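Local coordinates for protein extracellular ligand-binding receptor (Sphaerobacter thermophilus, PDB 4ZPJ) that probably binds a small extracellular solute and hands it to an ABC transporter, as members of the leucine-binding protein family do, at residues G379-H384 / P390-L395; Y178-A183 / P416-L421; N313-S318 / V412-D417. One frame throughout, in Å; residues are numbered along the deposited sequence.

How the interactions relate
All three contacts meet on the antiparallel sheet that holds strands 390-401 and 407-418. Interaction 1 closes the hairpin of 379-383 and 390-401; interactions 2 and 3 both use strand 407-418, and share Pro416 and Asp417. The centres of interactions 1 and 2 lie about 10 Å apart, those of 1 and 3 about 11 Å, and those of 2 and 3 about 14 Å. Backbone pairs tie them: Thr392 O to Phe418 N at 2.8 Å and Ile394 N to Ile415 O at 2.8 Å. Pro181 CB packs on Ile415 CD1 at 3.7 Å. Zinc ions sit on Asp417, Asp419 and Glu317, at the margins of these contacts.

Interaction 1: residues G379-H384 / P390-L395; sequences GNFRFH and PVTTIL
Arg382 and Val391 face each other as the antiparallel hydrogen-bonded pair of a beta hairpin, and the contact is tightest around them. Arg382 N donates to Val391 O at 3.1 Å, and Val391 N returns a bond to Arg382 O at 2.8 Å. On the face that carries Arg382 and Val391, the isopropyl group of Val391 makes contact through both of its branches. CG1, trans to the backbone N (chi1 176°), lies under one face of the Arg382 guanidinium, offset toward its rim and 3.4 Å from NH2, while CG2 fits against the start of His384, 3.5 Å from its N and near the plane of the imidazole at its edge. The opposite face is mostly apolar, with Thr392 OG1 beside the Phe381 ring: Phe381 swings its ring toward the second strand, where CE2 meets Pro390 CB at 3.7 Å, and CE1 of the same ring stands over the centre of the Phe383 ring. Toward Gly379 the strands part and water takes over. One water joins Asn380 O to Thr393 OG1, and a second, 2.7 Å from Thr393 OG1, accepts from Asn380 N. Gly379 suits this end, since its backbone angles call for glycine and a side chain would collide with Thr393 OG1. A weak bond from Arg382 NH2 reaches Asp417, which itself holds a zinc ion. Strand 379-383 lies between strands 373-376 and 390-401, and the latter continues the sheet to strand 407-418; helix 336-354 covers the phenylalanine face, with Val347 against both rings and Ile343 against Phe381.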
loop_
_atom_site.group_PDB
_atom_site.type_symbol
_atom_site.label_atom_id
_atom_site.label_comp_id
_atom_site.label_asym_id
_atom_site.label_seq_id
_atom_site.Cartn_x
_atom_site.Cartn_y
_atom_site.Cartn_z
ATOM N N GLY A 379 9.699 9.914 1.258
ATOM C CA GLY A 379 10.593 10.419 0.208
ATOM C C GLY A 379 9.775 11.066 -0.869
ATOM O O GLY A 379 8.551 11.378 -0.690
ATOM N N ASN A 380 10.408 11.261 -2.004
ATOM C CA ASN A 380 9.766 11.987 -3.069
ATOM C C ASN A 380 8.705 11.118 -3.757
ATOM O O ASN A 380 8.824 9.895 -3.824
ATOM C CB ASN A 380 10.809 12.526 -4.015
ATOM C CG ASN A 380 11.709 13.560 -3.334
ATOM O OD1 ASN A 380 12.910 13.407 -3.272
ATOM N ND2 ASN A 380 11.116 14.571 -2.770
ATOM N N PHE A 381 7.647 11.784 -4.194
ATOM C CA PHE A 381 6.524 11.164 -4.765
ATOM C C PHE A 381 6.161 11.965 -5.991
ATOM O O PHE A 381 6.057 13.244 -5.956
ATOM C CB PHE A 381 5.329 11.115 -3.811
ATOM C CG PHE A 381 4.090 10.482 -4.437
ATOM C CD1 PHE A 381 3.269 11.216 -5.257
ATOM C CD2 PHE A 381 3.806 9.121 -4.245
ATOM C CE1 PHE A 381 2.149 10.625 -5.866
ATOM C CE2 PHE A 381 2.716 8.518 -4.822
ATOM C CZ PHE A 381 1.862 9.286 -5.635
ATOM N N ARG A 382 5.916 11.186 -7.058
ATOM C CA ARG A 382 5.274 11.666 -8.239
ATOM C C ARG A 382 4.551 10.511 -8.919
ATOM O O ARG A 382 4.620 9.364 -8.469
ATOM C CB ARG A 382 6.301 12.293 -9.154
ATOM C CG ARG A 382 7.355 11.373 -9.640
ATOM C CD ARG A 382 8.412 12.157 -10.390
ATOM N NE ARG A 382 9.564 11.292 -10.642
ATOM C CZ ARG A 382 9.703 10.498 -11.704
ATOM N NH1 ARG A 382 8.774 10.459 -12.680
ATOM N NH2 ARG A 382 10.803 9.737 -11.781
ATOM N N PHE A 383 3.859 10.837 -10.010
ATOM C CA PHE A 383 3.046 9.870 -10.755
ATOM C C PHE A 383 3.791 9.473 -12.000
ATOM O O PHE A 383 4.362 10.294 -12.639
ATOM C CB PHE A 383 1.734 10.493 -11.201
ATOM C CG PHE A 383 0.685 10.602 -10.085
ATOM C CD1 PHE A 383 0.191 9.461 -9.465
ATOM C CD2 PHE A 383 0.151 11.840 -9.710
ATOM C CE1 PHE A 383 -0.792 9.554 -8.479
ATOM C CE2 PHE A 383 -0.854 11.929 -8.737
ATOM C CZ PHE A 383 -1.269 10.808 -8.086
ATOM N N HIS A 384 3.717 8.204 -12.386
ATOM C CA HIS A 384 4.217 7.850 -13.699
ATOM C C HIS A 384 3.366 8.548 -14.778
ATOM O O HIS A 384 2.111 8.544 -14.729
ATOM C CB HIS A 384 4.176 6.329 -13.859
ATOM C CG HIS A 384 5.084 5.835 -14.925
ATOM N ND1 HIS A 384 4.720 5.805 -16.251
ATOM C CD2 HIS A 384 6.382 5.446 -14.879
ATOM C CE1 HIS A 384 5.752 5.397 -16.975
ATOM N NE2 HIS A 384 6.783 5.198 -16.168
ATOM N N PRO A 390 2.263 5.194 -8.856
ATOM C CA PRO A 390 3.291 5.903 -8.114
ATOM C C PRO A 390 4.686 5.653 -8.571
ATOM O O PRO A 390 5.017 4.543 -8.896
ATOM C CB PRO A 390 3.169 5.312 -6.710
ATOM C CG PRO A 390 1.844 4.733 -6.629
ATOM C CD PRO A 390 1.612 4.176 -8.013
ATOM N N VAL A 391 5.480 6.708 -8.611
ATOM C CA VAL A 391 6.903 6.653 -8.809
ATOM C C VAL A 391 7.439 7.237 -7.478
ATOM O O VAL A 391 7.327 8.421 -7.203
ATOM C CB VAL A 391 7.360 7.515 -9.985
ATOM C CG1 VAL A 391 8.880 7.526 -10.107
ATOM C CG2 VAL A 391 6.784 7.004 -11.291
ATOM N N THR A 392 7.983 6.381 -6.635
ATOM C CA THR A 392 8.190 6.721 -5.234
ATOM C C THR A 392 9.392 5.995 -4.610
ATOM O O THR A 392 10.020 5.108 -5.219
ATOM C CB THR A 392 6.887 6.392 -4.500
ATOM O OG1 THR A 392 6.871 7.067 -3.254
ATOM C CG2 THR A 392 6.612 4.802 -4.361
ATOM N N THR A 393 9.724 6.369 -3.380
ATOM C CA THR A 393 10.888 5.846 -2.703
ATOM C C THR A 393 10.391 4.629 -1.911
ATOM O O THR A 393 9.451 4.751 -1.151
ATOM C CB THR A 393 11.538 6.942 -1.826
ATOM O OG1 THR A 393 12.077 7.983 -2.667
ATOM C CG2 THR A 393 12.673 6.398 -0.940
ATOM N N ILE A 394 10.961 3.454 -2.147
ATOM C CA ILE A 394 10.628 2.281 -1.360
ATOM C C ILE A 394 11.690 2.124 -0.258
ATOM O O ILE A 394 12.855 2.306 -0.547
ATOM C CB ILE A 394 10.611 1.019 -2.219
ATOM C CG1 ILE A 394 9.588 1.164 -3.353
ATOM C CG2 ILE A 394 10.356 -0.229 -1.369
ATOM C CD1 ILE A 394 8.151 1.384 -2.866
ATOM N N LEU A 395 11.265 1.775 0.978
ATOM C CA LEU A 395 12.134 1.650 2.133
ATOM C C LEU A 395 12.388 0.210 2.379
ATOM O O LEU A 395 11.453 -0.568 2.460
ATOM C CB LEU A 395 11.526 2.284 3.389
ATOM C CG LEU A 395 11.133 3.760 3.120
ATOM C CD1 LEU A 395 10.233 4.358 4.184
ATOM C CD2 LEU A 395 12.258 4.711 2.837
HETATM O O HOH W 1 11.515 8.720 -5.099
HETATM O O HOH W 2 13.170 10.298 -1.930
#

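Interaction 2: residues Y178-A183 / P416-L421. With ZN (zinc ion), chain D; ZN (zinc ion), chain C.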
loop_
_atom_site.group_PDB
_atom_site.type_symbol
_atom_site.label_atom_id
_atom_site.label_comp_id
_atom_site.label_asym_id
_atom_site.label_seq_id
_atom_site.Cartn_x
_atom_site.Cartn_y
_atom_site.Cartn_z
ATOM N N TYR A 178 6.218 -2.611 -3.403
ATOM C CA TYR A 178 7.103 -2.315 -2.304
ATOM C C TYR A 178 7.895 -3.545 -1.841
ATOM O O TYR A 178 8.927 -3.394 -1.209
ATOM C CB TYR A 178 6.389 -1.575 -1.150
ATOM C CG TYR A 178 5.268 -2.276 -0.547
ATOM C CD1 TYR A 178 5.502 -3.332 0.330
ATOM C CD2 TYR A 178 3.944 -1.919 -0.830
ATOM C CE1 TYR A 178 4.457 -4.045 0.872
ATOM C CE2 TYR A 178 2.903 -2.619 -0.279
ATOM C CZ TYR A 178 3.177 -3.687 0.585
ATOM O OH TYR A 178 2.217 -4.424 1.201
ATOM N N ASP A 179 7.461 -4.739 -2.244
ATOM C CA ASP A 179 8.221 -5.948 -2.015
ATOM C C ASP A 179 9.277 -6.294 -3.081
ATOM O O ASP A 179 10.277 -6.940 -2.778
ATOM C CB ASP A 179 7.254 -7.121 -1.780
ATOM C CG ASP A 179 6.477 -6.951 -0.471
ATOM O OD1 ASP A 179 7.137 -6.451 0.503
ATOM O OD2 ASP A 179 5.238 -7.276 -0.406
ATOM N N ALA A 180 9.077 -5.892 -4.315
ATOM C CA ALA A 180 9.967 -6.294 -5.370
ATOM C C ALA A 180 11.410 -5.847 -5.109
ATOM O O ALA A 180 12.314 -6.620 -5.351
ATOM C CB ALA A 180 9.478 -5.717 -6.663
ATOM N N PRO A 181 11.641 -4.643 -4.561
ATOM C CA PRO A 181 13.080 -4.264 -4.289
ATOM C C PRO A 181 13.773 -5.144 -3.271
ATOM O O PRO A 181 15.016 -5.228 -3.262
ATOM C CB PRO A 181 12.985 -2.802 -3.778
ATOM C CG PRO A 181 11.694 -2.309 -4.404
ATOM C CD PRO A 181 10.748 -3.503 -4.258
ATOM N N ALA A 182 12.984 -5.846 -2.464
ATOM C CA ALA A 182 13.558 -6.788 -1.510
ATOM C C ALA A 182 14.157 -7.965 -2.206
ATOM O O ALA A 182 15.048 -8.620 -1.669
ATOM C CB ALA A 182 12.515 -7.238 -0.472
ATOM N N ALA A 183 13.745 -8.219 -3.431
ATOM C CA ALA A 183 14.301 -9.307 -4.210
ATOM C C ALA A 183 15.656 -8.895 -4.750
ATOM O O ALA A 183 16.586 -9.701 -4.764
ATOM C CB ALA A 183 13.387 -9.649 -5.357
ATOM N N PRO A 416 14.956 4.855 -4.551
ATOM C CA PRO A 416 14.170 6.028 -5.072
ATOM C C PRO A 416 13.534 5.729 -6.431
ATOM O O PRO A 416 13.998 4.831 -7.177
ATOM C CB PRO A 416 15.244 7.110 -5.267
ATOM C CG PRO A 416 16.515 6.346 -5.504
ATOM C CD PRO A 416 16.415 5.103 -4.640
ATOM N N ASP A 417 12.481 6.454 -6.738
ATOM C CA ASP A 417 11.935 6.469 -8.089
ATOM C C ASP A 417 11.617 5.067 -8.593
ATOM O O ASP A 417 11.835 4.713 -9.744
ATOM C CB ASP A 417 12.868 7.194 -9.030
ATOM C CG ASP A 417 13.213 8.621 -8.519
ATOM O OD1 ASP A 417 12.502 9.591 -8.730
ATOM O OD2 ASP A 417 14.294 8.794 -7.983
ATOM N N PHE A 418 11.054 4.280 -7.711
ATOM C CA PHE A 418 10.623 2.970 -8.080
ATOM C C PHE A 418 9.163 3.007 -8.578
ATOM O O PHE A 418 8.236 3.328 -7.828
ATOM C CB PHE A 418 10.797 2.051 -6.923
ATOM C CG PHE A 418 10.839 0.599 -7.331
ATOM C CD1 PHE A 418 11.990 0.061 -7.913
ATOM C CD2 PHE A 418 9.728 -0.190 -7.172
ATOM C CE1 PHE A 418 12.005 -1.265 -8.276
ATOM C CE2 PHE A 418 9.717 -1.509 -7.579
ATOM C CZ PHE A 418 10.852 -2.053 -8.106
ATOM N N ASP A 419 8.968 2.700 -9.858
ATOM C CA ASP A 419 7.648 2.787 -10.452
ATOM C C ASP A 419 6.897 1.459 -10.475
ATOM O O ASP A 419 7.452 0.419 -10.089
ATOM C CB ASP A 419 7.692 3.401 -11.841
ATOM C CG ASP A 419 8.493 2.606 -12.842
ATOM O OD1 ASP A 419 8.431 1.354 -12.908
ATOM O OD2 ASP A 419 9.185 3.289 -13.625
ATOM N N ASP A 420 5.653 1.502 -10.930
ATOM C CA ASP A 420 4.799 0.318 -10.906
ATOM C C ASP A 420 4.906 -0.528 -12.192
ATOM O O ASP A 420 4.082 -1.371 -12.472
ATOM C CB ASP A 420 3.334 0.698 -10.573
ATOM C CG ASP A 420 2.715 1.637 -11.587
ATOM O OD1 ASP A 420 3.454 2.256 -12.382
ATOM O OD2 ASP A 420 1.473 1.798 -11.561
ATOM N N LEU A 421 5.956 -0.337 -12.965
ATOM C CA LEU A 421 6.049 -1.016 -14.220
ATOM C C LEU A 421 7.294 -1.849 -14.287
ATOM O O LEU A 421 7.531 -2.444 -15.298
ATOM C CB LEU A 421 6.115 0.002 -15.338
ATOM C CG LEU A 421 4.919 0.910 -15.579
ATOM C CD1 LEU A 421 5.329 2.004 -16.567
ATOM C CD2 LEU A 421 3.803 0.072 -16.146
HETATM ZN ZN ZN D . 13.246 10.989 -7.529
HETATM ZN ZN ZN C . 10.637 2.536 -14.971
#
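A proline-on-aromatic CH-pi contact joins the first turn of helix 180-188 to the G1 beta bulge at the end of strand 407-418, where Asp417 and Phe418 both face Thr392. Pro181 CG sits over the middle of the Phe418 ring, 3.8 Å from its centroid and only 11° off the ring normal, with CD following toward the CE2 and CZ side. The Ala180 methyl, CB, lies 4.2 Å from Phe418 CZ. Phe418 can reach this far because its CG stands trans to the backbone N (chi1 -160°), sending the ring out toward the helix. All three touching residues are buried, and the contact is wholly apolar. An alanine in place of Phe418 would remove the ring and is likely to leave Pro181 CG without its aromatic partner and a gap beneath the first helical turn. The residues flanking Phe418 serve zinc instead: Asp417 holds one ion with both carboxylate oxygens, OD1 at 2.0 Å and OD2 at 2.5 Å, whereas Asp419 binds another through OD2 at 2.1 Å. The second oxygen of Asp419 makes an Asx turn, OD1 accepting from Leu421 N at 3.0 Å from above the carboxylate plane. Phe418 O also receives a bond from Gln177, just before the helical segment. Around the contact, Arg215 of helix 203-218 packs on Ala180, and Ile394 of strand 390-401 touches both Pro181 and Phe418, so the ring meets the sheet as well as helix 180-188.

Interaction 3: residues N313-S318 / V412-D417. With ZN (zinc ion), chain K; ZN (zinc ion), chain D.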
loop_
_atom_site.group_PDB
_atom_site.type_symbol
_atom_site.label_atom_id
_atom_site.label_comp_id
_atom_site.label_asym_id
_atom_site.label_seq_id
_atom_site.Cartn_x
_atom_site.Cartn_y
_atom_site.Cartn_z
ATOM N N ASN A 313 11.258 6.439 9.904
ATOM C CA ASN A 313 12.084 6.933 8.835
ATOM C C ASN A 313 12.763 8.201 9.357
ATOM O O ASN A 313 12.132 8.993 10.067
ATOM C CB ASN A 313 11.253 7.191 7.594
ATOM C CG ASN A 313 12.081 7.416 6.358
ATOM O OD1 ASN A 313 13.242 7.024 6.283
ATOM N ND2 ASN A 313 11.493 8.077 5.383
ATOM N N ASP A 314 14.044 8.387 9.032
ATOM C CA ASP A 314 14.821 9.401 9.732
ATOM C C ASP A 314 14.905 10.644 8.882
ATOM O O ASP A 314 15.980 11.167 8.635
ATOM C CB ASP A 314 16.245 8.876 10.142
ATOM C CG ASP A 314 17.134 8.426 8.928
ATOM O OD1 ASP A 314 16.535 8.120 7.850
ATOM O OD2 ASP A 314 18.419 8.285 9.059
ATOM N N THR A 315 13.764 11.133 8.418
ATOM C CA THR A 315 13.737 12.330 7.588
ATOM C C THR A 315 12.830 13.303 8.222
ATOM O O THR A 315 11.894 12.904 8.929
ATOM C CB THR A 315 13.203 12.062 6.178
ATOM O OG1 THR A 315 11.814 11.678 6.222
ATOM C CG2 THR A 315 14.084 10.975 5.452
ATOM N N PRO A 316 13.080 14.608 7.972
ATOM C CA PRO A 316 12.259 15.624 8.577
ATOM C C PRO A 316 10.765 15.539 8.208
ATOM O O PRO A 316 9.938 15.760 9.076
ATOM C CB PRO A 316 12.831 16.930 8.060
ATOM C CG PRO A 316 13.908 16.618 7.116
ATOM C CD PRO A 316 14.191 15.143 7.177
ATOM N N GLU A 317 10.424 15.207 6.964
ATOM C CA GLU A 317 9.012 15.139 6.547
ATOM C C GLU A 317 8.330 13.940 7.183
ATOM O O GLU A 317 7.124 13.940 7.427
ATOM C CB GLU A 317 8.894 15.070 5.019
ATOM C CG GLU A 317 9.507 16.286 4.327
ATOM C CD GLU A 317 8.727 17.556 4.640
ATOM O OE1 GLU A 317 7.471 17.479 4.517
ATOM O OE2 GLU A 317 9.358 18.601 5.013
ATOM N N SER A 318 9.099 12.901 7.445
ATOM C CA SER A 318 8.536 11.773 8.149
ATOM C C SER A 318 8.271 12.152 9.603
ATOM O O SER A 318 7.182 11.809 10.162
ATOM C CB SER A 318 9.429 10.537 8.063
ATOM O OG SER A 318 8.881 9.463 8.803
ATOM N N VAL A 412 17.001 0.433 6.479
ATOM C CA VAL A 412 18.413 0.109 6.199
ATOM C C VAL A 412 18.889 0.632 4.851
ATOM O O VAL A 412 20.093 0.901 4.672
ATOM C CB VAL A 412 18.775 -1.386 6.388
ATOM C CG1 VAL A 412 18.420 -1.874 7.788
ATOM C CG2 VAL A 412 18.086 -2.291 5.415
ATOM N N ASP A 413 17.954 0.852 3.937
ATOM C CA ASP A 413 18.261 1.236 2.598
ATOM C C ASP A 413 17.012 1.780 1.901
ATOM O O ASP A 413 15.853 1.483 2.303
ATOM C CB ASP A 413 18.776 0.049 1.812
ATOM C CG ASP A 413 19.758 0.433 0.727
ATOM O OD1 ASP A 413 20.131 1.616 0.577
ATOM O OD2 ASP A 413 20.210 -0.500 0.043
ATOM N N ARG A 414 17.270 2.636 0.913
ATOM C CA ARG A 414 16.239 3.308 0.169
ATOM C C ARG A 414 16.394 3.050 -1.307
ATOM O O ARG A 414 17.511 3.055 -1.805
ATOM C CB ARG A 414 16.391 4.746 0.386
ATOM C CG ARG A 414 15.766 5.252 1.656
ATOM C CD ARG A 414 15.900 6.784 1.755
ATOM N NE ARG A 414 15.494 7.041 3.117
ATOM C CZ ARG A 414 16.294 7.269 4.140
ATOM N NH1 ARG A 414 17.625 7.410 3.975
ATOM N NH2 ARG A 414 15.725 7.465 5.324
ATOM N N ILE A 415 15.283 2.833 -2.010
ATOM C CA ILE A 415 15.269 2.677 -3.497
ATOM C C ILE A 415 14.370 3.799 -4.002
ATOM O O ILE A 415 13.157 3.754 -3.822
ATOM C CB ILE A 415 14.735 1.298 -3.979
ATOM C CG1 ILE A 415 15.549 0.135 -3.417
ATOM C CG2 ILE A 415 14.856 1.164 -5.494
ATOM C CD1 ILE A 415 15.152 -0.291 -2.030
ATOM N N PRO A 416 14.956 4.855 -4.551
ATOM C CA PRO A 416 14.170 6.028 -5.072
ATOM C C PRO A 416 13.534 5.729 -6.431
ATOM O O PRO A 416 13.998 4.831 -7.177
ATOM C CB PRO A 416 15.244 7.110 -5.267
ATOM C CG PRO A 416 16.515 6.346 -5.504
ATOM C CD PRO A 416 16.415 5.103 -4.640
ATOM N N ASP A 417 12.481 6.454 -6.738
ATOM C CA ASP A 417 11.935 6.469 -8.089
ATOM C C ASP A 417 11.617 5.067 -8.593
ATOM O O ASP A 417 11.835 4.713 -9.744
ATOM C CB ASP A 417 12.868 7.194 -9.030
ATOM C CG ASP A 417 13.213 8.621 -8.519
ATOM O OD1 ASP A 417 12.502 9.591 -8.730
ATOM O OD2 ASP A 417 14.294 8.794 -7.983
HETATM ZN ZN ZN K . 6.473 19.312 5.300
HETATM ZN ZN ZN D . 13.246 10.989 -7.529
HETATM O O HOH W 3 12.812 8.592 2.946
HETATM O O HOH W 4 4.213 19.365 4.315
#
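Arg414 NH2 makes two hydrogen bonds, one to Asn313 OD1 and one, part of a salt bridge, to Asp314 OD1, each 2.7 Å long; they join strand 407-418 of the antiparallel sheet to the loop leading into helix 316-328. Both acceptors lie at the edge of the guanidinium, near its plane. The Asp314 carboxylate is turned only 14° from that plane, so this salt bridge is nearly coplanar, whereas the Asn313 amide is rotated by 42°. The two bonds are about equally bent. The methyl CG2 of Thr315 makes a looser van der Waals contact, 3.9 Å from Arg414 NH2. The pairing with Asp314 would probably favour the charged forms of both groups.

Several features set these groups in place. The Arg414 side chain runs extended from CG to NE and carries its guanidinium across to the loop, its aliphatic part resting on Leu395 of strand 390-401. A water accepts from Asn313 ND2 and, weakly, from Arg414 NE, bridging the pair a second time. Asn313 ND2 also donates to Pro377 O, which fixes the rotation of the amide and presents OD1 to the arginine. Asp314 is the centre of an inverse gamma turn, and its CG stands between the backbone N and the carbonyl carbon (chi1 60°), with OD1 turned to Arg414. On the strand, Val412 and Asp413 form a classic beta bulge opposite Leu396 just before Arg414.

Farther along the loop the helix begins: Thr315 is its N-cap. Beyond it, Glu317 and Glu320 hold a zinc ion, with Glu317 OE1 at 2.2 Å from the metal. The capping bond itself runs from Ser318 N to Thr315 OG1 at 3.2 Å.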